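Local coordinates for uncharacterized protein (Porphyromonas gingivalis, PDB 1ZBS), which is probably a sugar kinase of the ASKHA superfamily, a putative N-acetylglucosamine kinase that would phosphorylate its sugar at the expense of ATP, at residues L153-L158 / E169-E174; Y175-A180 / A197-F202. One frame throughout, in Å; residues are numbered along the deposited sequence.

From the N terminus the chain first builds one five-stranded sheet and then most of a second, before entering the run of helices that holds both contacts. Interaction 1 closes first: ten residues, partly helical, separate 153-158 from 169-174, and helix 167-174 comes back to pack on helix 147-159. Interaction 2 opens at the next residue, Tyr175, and closes after a mostly helical excursion, when 197-202 returns to the end of helix 167-174. The two loops are therefore in series, neither enclosing nor crossing the other. The centres of the two contacts lie about 7 Å apart, and Phe202 joins them by packing on Phe154 and Phe171, so helices 147-159, 167-174 and 200-204 share one aromatic cluster.

Interaction 1 of 2, residues L153-L158 / E169-E174; sequences LFIGSL and EAFLQE
Phe171 of helix 167-174 reaches across to Phe154, Ile155 and Leu158 of helix 147-159 and is the shared partner of all three. CD2 of Leu158 makes the closest approach, 3.4 Å from Phe171 CD2, and also lies against CG and CB at the root of the ring. Farther out, Ile155 CG2 touches Phe171 CZ at 3.8 Å. Phe154 meets the ring through CE2, 3.7 Å from Phe171 CD1. The pair is an offset edge-to-face stack, the edge of Phe154 toward the face of Phe171, with planes at 71° and centroids 5.6 Å apart. This is apolar helix-helix packing within the helical part of a putative ASKHA-type kinase, with no hydrogen bond across it. The axes of the two short helical segments approach to 11.4 Å, their N-to-C directions 122° apart, a gap bridged by side chains: CG of Phe171 stands anti to its own N (chi1 175°), carrying the ring out from its helix toward the other. Around this first shell, Phe199 and Phe202 add further edge-to-face contacts to Phe171. Ile203 backs Phe154, Met163 touches Leu158, and Ile155 packs on Ile182 of the same chain and on Leu141 of the second subunit.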
loop_
_atom_site.group_PDB
_atom_site.type_symbol
_atom_site.label_atom_id
_atom_site.label_comp_id
_atom_site.label_asym_id
_atom_site.label_seq_id
_atom_site.Cartn_x
_atom_site.Cartn_y
_atom_site.Cartn_z
ATOM N N LEU A 153 -5.697 -5.464 -4.347
ATOM C CA LEU A 153 -5.435 -6.882 -4.551
ATOM C C LEU A 153 -5.882 -7.230 -5.972
ATOM O O LEU A 153 -5.128 -7.804 -6.762
ATOM C CB LEU A 153 -6.207 -7.740 -3.528
ATOM C CG LEU A 153 -5.758 -7.665 -2.065
ATOM C CD1 LEU A 153 -6.675 -8.526 -1.197
ATOM C CD2 LEU A 153 -4.303 -8.149 -1.925
ATOM N N PHE A 154 -7.109 -6.850 -6.300
ATOM C CA PHE A 154 -7.660 -7.132 -7.616
ATOM C C PHE A 154 -6.843 -6.592 -8.800
ATOM O O PHE A 154 -6.446 -7.364 -9.673
ATOM C CB PHE A 154 -9.089 -6.607 -7.695
ATOM C CG PHE A 154 -9.745 -6.863 -9.013
ATOM C CD1 PHE A 154 -10.104 -8.149 -9.389
ATOM C CD2 PHE A 154 -9.991 -5.817 -9.888
ATOM C CE1 PHE A 154 -10.700 -8.382 -10.619
ATOM C CE2 PHE A 154 -10.585 -6.040 -11.118
ATOM C CZ PHE A 154 -10.941 -7.323 -11.484
ATOM N N ILE A 155 -6.584 -5.286 -8.848
ATOM C CA ILE A 155 -5.836 -4.757 -9.979
ATOM C C ILE A 155 -4.407 -5.318 -10.021
ATOM O O ILE A 155 -3.825 -5.490 -11.096
ATOM C CB ILE A 155 -5.847 -3.184 -10.012
ATOM C CG1 ILE A 155 -4.834 -2.608 -9.050
ATOM C CG2 ILE A 155 -7.233 -2.653 -9.671
ATOM C CD1 ILE A 155 -3.530 -2.290 -9.741
ATOM N N GLY A 156 -3.853 -5.644 -8.857
ATOM C CA GLY A 156 -2.511 -6.202 -8.819
ATOM C C GLY A 156 -2.465 -7.514 -9.586
ATOM O O GLY A 156 -1.703 -7.667 -10.543
ATOM N N SER A 157 -3.295 -8.465 -9.174
ATOM C CA SER A 157 -3.332 -9.759 -9.839
ATOM C C SER A 157 -3.797 -9.621 -11.285
ATOM O O SER A 157 -3.329 -10.329 -12.176
ATOM C CB SER A 157 -4.272 -10.697 -9.093
ATOM O OG SER A 157 -5.556 -10.119 -9.036
ATOM N N LEU A 158 -4.732 -8.713 -11.520
ATOM C CA LEU A 158 -5.238 -8.497 -12.871
ATOM C C LEU A 158 -4.090 -8.066 -13.797
ATOM O O LEU A 158 -3.893 -8.623 -14.876
ATOM C CB LEU A 158 -6.310 -7.415 -12.830
ATOM C CG LEU A 158 -7.014 -7.020 -14.119
ATOM C CD1 LEU A 158 -8.136 -8.006 -14.418
ATOM C CD2 LEU A 158 -7.577 -5.626 -13.950
ATOM N N GLU A 169 -8.034 -6.436 -20.018
ATOM C CA GLU A 169 -8.404 -5.512 -21.078
ATOM C C GLU A 169 -9.842 -5.026 -20.914
ATOM O O GLU A 169 -10.155 -3.886 -21.247
ATOM C CB GLU A 169 -8.219 -6.165 -22.455
ATOM C CG GLU A 169 -6.775 -6.530 -22.789
ATOM C CD GLU A 169 -6.413 -7.943 -22.361
ATOM O OE1 GLU A 169 -6.576 -8.273 -21.170
ATOM O OE2 GLU A 169 -5.963 -8.724 -23.224
ATOM N N ALA A 170 -10.708 -5.886 -20.386
ATOM C CA ALA A 170 -12.104 -5.524 -20.167
ATOM C C ALA A 170 -12.206 -4.465 -19.061
ATOM O O ALA A 170 -13.039 -3.558 -19.133
ATOM C CB ALA A 170 -12.912 -6.761 -19.786
ATOM N N PHE A 171 -11.346 -4.598 -18.046
ATOM C CA PHE A 171 -11.282 -3.690 -16.901
ATOM C C PHE A 171 -10.705 -2.341 -17.311
ATOM O O PHE A 171 -11.308 -1.293 -17.080
ATOM C CB PHE A 171 -10.392 -4.296 -15.793
ATOM C CG PHE A 171 -10.168 -3.385 -14.603
ATOM C CD1 PHE A 171 -11.101 -3.318 -13.570
ATOM C CD2 PHE A 171 -9.020 -2.605 -14.511
ATOM C CE1 PHE A 171 -10.894 -2.489 -12.454
ATOM C CE2 PHE A 171 -8.797 -1.768 -13.400
ATOM C CZ PHE A 171 -9.737 -1.712 -12.368
ATOM N N LEU A 172 -9.526 -2.372 -17.921
ATOM C CA LEU A 172 -8.855 -1.140 -18.330
ATOM C C LEU A 172 -9.685 -0.277 -19.286
ATOM O O LEU A 172 -9.716 0.948 -19.155
ATOM C CB LEU A 172 -7.502 -1.478 -18.969
ATOM C CG LEU A 172 -6.472 -2.204 -18.078
ATOM C CD1 LEU A 172 -5.213 -2.507 -18.899
ATOM C CD2 LEU A 172 -6.107 -1.323 -16.877
ATOM N N GLN A 173 -10.355 -0.920 -20.238
ATOM C CA GLN A 173 -11.179 -0.215 -21.213
ATOM C C GLN A 173 -12.459 0.397 -20.606
ATOM O O GLN A 173 -12.894 1.476 -21.014
ATOM C CB GLN A 173 -11.533 -1.163 -22.370
ATOM C CG GLN A 173 -10.415 -1.345 -23.416
ATOM C CD GLN A 173 -10.630 -2.561 -24.324
ATOM O OE1 GLN A 173 -11.765 -2.994 -24.551
ATOM N NE2 GLN A 173 -9.535 -3.105 -24.856
ATOM N N GLU A 174 -13.053 -0.282 -19.630
ATOM C CA GLU A 174 -14.258 0.224 -19.002
ATOM C C GLU A 174 -13.986 1.539 -18.285
ATOM O O GLU A 174 -14.812 2.457 -18.306
ATOM C CB GLU A 174 -14.806 -0.789 -18.009
ATOM C CG GLU A 174 -16.071 -0.328 -17.334
ATOM C CD GLU A 174 -16.654 -1.391 -16.434
ATOM O OE1 GLU A 174 -16.555 -2.585 -16.789
ATOM O OE2 GLU A 174 -17.227 -1.032 -15.386
#

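Interaction 2 of 2, residues Y175-A180 / A197-F202; sequences YGLTSA and AGFSPF
A Schellman motif ends helix 167-174, and the side chains on either side of its glycine pack against the turn that leads into helix 200-204. Gly176, with positive phi, is the C-prime residue: its N bonds to Gln173 O, and Leu177 N to Leu172 O. Tyr175, the first residue to leave helical backbone angles, lays its ring over the edge of Phe199 in an edge-to-face (T-shaped) stack, with planes at 78° and centroids 4.9 Å apart. Phe199 CD1 sits above the centre of the tyrosine ring, 3.8 Å from Tyr175 CZ, while its neighbour CE1 lies nearer the root of that ring, 3.8 Å from Tyr175 CG. With chi1 at -62°, the tyrosine's CG lies opposite the carbonyl carbon and beside the backbone N, and the ring extends over Phe199 as far as helix 200-204. There Tyr175 OH packs within 3.4 Å of Phe202 CB, which lies at the ring's edge near its plane; CE2 of the tyrosine is 4.1 Å from the same carbon. From the far side of the Schellman glycine, Leu177 sends CD1 to Phe199 CZ, 3.7 Å away. Tyrosine thus takes the edge of the phenylalanine at CD1 and CE1, and the leucine methyl touches the neighbouring CZ obliquely. These carbon contacts are apolar, and no hydrogen bond crosses between the segments. The Tyr175 ring also meets that of Phe171, and Phe195 meets Phe199 edge-to-face. Phe199 is the third residue of a type I beta turn from Ala197 to Ser200 and stands at the N-cap position, with its ring committed to the cluster. The whole joins a Schellman-terminated helix to the N-terminal start of another through a T-shaped aromatic pair.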
loop_
_atom_site.group_PDB
_atom_site.type_symbol
_atom_site.label_atom_id
_atom_site.label_comp_id
_atom_site.label_asym_id
_atom_site.label_seq_id
_atom_site.Cartn_x
_atom_site.Cartn_y
_atom_site.Cartn_z
ATOM N N TYR A 175 -12.817 1.622 -17.659
ATOM C CA TYR A 175 -12.402 2.807 -16.915
ATOM C C TYR A 175 -11.407 3.664 -17.680
ATOM O O TYR A 175 -10.887 4.635 -17.138
ATOM C CB TYR A 175 -11.790 2.387 -15.576
ATOM C CG TYR A 175 -12.772 1.649 -14.698
ATOM C CD1 TYR A 175 -13.787 2.337 -14.037
ATOM C CD2 TYR A 175 -12.740 0.258 -14.592
ATOM C CE1 TYR A 175 -14.750 1.662 -13.295
ATOM C CE2 TYR A 175 -13.708 -0.433 -13.850
ATOM C CZ TYR A 175 -14.708 0.283 -13.207
ATOM O OH TYR A 175 -15.679 -0.360 -12.489
ATOM N N GLY A 176 -11.136 3.308 -18.931
ATOM C CA GLY A 176 -10.201 4.091 -19.720
ATOM C C GLY A 176 -8.889 4.318 -18.993
ATOM O O GLY A 176 -8.391 5.437 -18.903
ATOM N N LEU A 177 -8.323 3.253 -18.455
ATOM C CA LEU A 177 -7.067 3.388 -17.744
ATOM C C LEU A 177 -5.992 2.536 -18.382
ATOM O O LEU A 177 -6.261 1.660 -19.210
ATOM C CB LEU A 177 -7.229 2.966 -16.279
ATOM C CG LEU A 177 -7.962 3.921 -15.332
ATOM C CD1 LEU A 177 -8.307 3.190 -14.029
ATOM C CD2 LEU A 177 -7.090 5.139 -15.064
ATOM N N THR A 178 -4.761 2.821 -17.994
ATOM C CA THR A 178 -3.633 2.054 -18.456
ATOM C C THR A 178 -2.829 1.768 -17.208
ATOM O O THR A 178 -3.083 2.354 -16.152
ATOM C CB THR A 178 -2.762 2.827 -19.451
ATOM O OG1 THR A 178 -1.787 1.929 -19.993
ATOM C CG2 THR A 178 -2.045 3.986 -18.768
ATOM N N SER A 179 -1.863 0.869 -17.328
ATOM C CA SER A 179 -1.040 0.522 -16.188
ATOM C C SER A 179 -0.372 1.776 -15.627
ATOM O O SER A 179 -0.383 2.002 -14.414
ATOM C CB SER A 179 0.010 -0.513 -16.596
ATOM O OG SER A 179 0.411 -1.285 -15.478
ATOM N N ALA A 180 0.184 2.608 -16.503
ATOM C CA ALA A 180 0.852 3.819 -16.042
ATOM C C ALA A 180 -0.105 4.782 -15.317
ATOM O O ALA A 180 0.287 5.410 -14.328
ATOM C CB ALA A 180 1.553 4.524 -17.212
ATOM N N ALA A 197 -10.755 1.931 -4.079
ATOM C CA ALA A 197 -12.056 1.447 -3.645
ATOM C C ALA A 197 -13.172 1.743 -4.646
ATOM O O ALA A 197 -14.298 1.293 -4.463
ATOM C CB ALA A 197 -12.409 2.058 -2.288
ATOM N N GLY A 198 -12.865 2.492 -5.700
ATOM C CA GLY A 198 -13.880 2.823 -6.684
ATOM C C GLY A 198 -14.087 1.783 -7.772
ATOM O O GLY A 198 -14.849 2.003 -8.715
ATOM N N PHE A 199 -13.422 0.642 -7.644
ATOM C CA PHE A 199 -13.534 -0.419 -8.631
ATOM C C PHE A 199 -14.291 -1.605 -8.073
ATOM O O PHE A 199 -14.281 -2.700 -8.644
ATOM C CB PHE A 199 -12.141 -0.859 -9.071
ATOM C CG PHE A 199 -11.326 0.249 -9.667
ATOM C CD1 PHE A 199 -11.749 0.891 -10.828
ATOM C CD2 PHE A 199 -10.141 0.656 -9.072
ATOM C CE1 PHE A 199 -10.998 1.922 -11.386
ATOM C CE2 PHE A 199 -9.384 1.686 -9.625
ATOM C CZ PHE A 199 -9.814 2.318 -10.783
ATOM N N SER A 200 -14.962 -1.388 -6.955
ATOM C CA SER A 200 -15.709 -2.466 -6.332
ATOM C C SER A 200 -16.842 -2.984 -7.227
ATOM O O SER A 200 -17.011 -4.191 -7.377
ATOM C CB SER A 200 -16.257 -2.006 -4.979
ATOM O OG SER A 200 -16.576 -3.129 -4.180
ATOM N N PRO A 201 -17.628 -2.081 -7.838
ATOM C CA PRO A 201 -18.733 -2.487 -8.711
ATOM C C PRO A 201 -18.321 -3.469 -9.812
ATOM O O PRO A 201 -19.104 -4.333 -10.210
ATOM C CB PRO A 201 -19.225 -1.159 -9.280
ATOM C CG PRO A 201 -18.989 -0.212 -8.142
ATOM C CD PRO A 201 -17.600 -0.615 -7.684
ATOM N N PHE A 202 -17.095 -3.329 -10.311
ATOM C CA PHE A 202 -16.590 -4.212 -11.361
ATOM C C PHE A 202 -16.349 -5.607 -10.776
ATOM O O PHE A 202 -16.682 -6.629 -11.388
ATOM C CB PHE A 202 -15.275 -3.669 -11.933
ATOM C CG PHE A 202 -14.722 -4.492 -13.060
ATOM C CD1 PHE A 202 -15.142 -4.270 -14.372
ATOM C CD2 PHE A 202 -13.823 -5.528 -12.805
ATOM C CE1 PHE A 202 -14.676 -5.069 -15.412
ATOM C CE2 PHE A 202 -13.350 -6.335 -13.840
ATOM C CZ PHE A 202 -13.779 -6.109 -15.150
#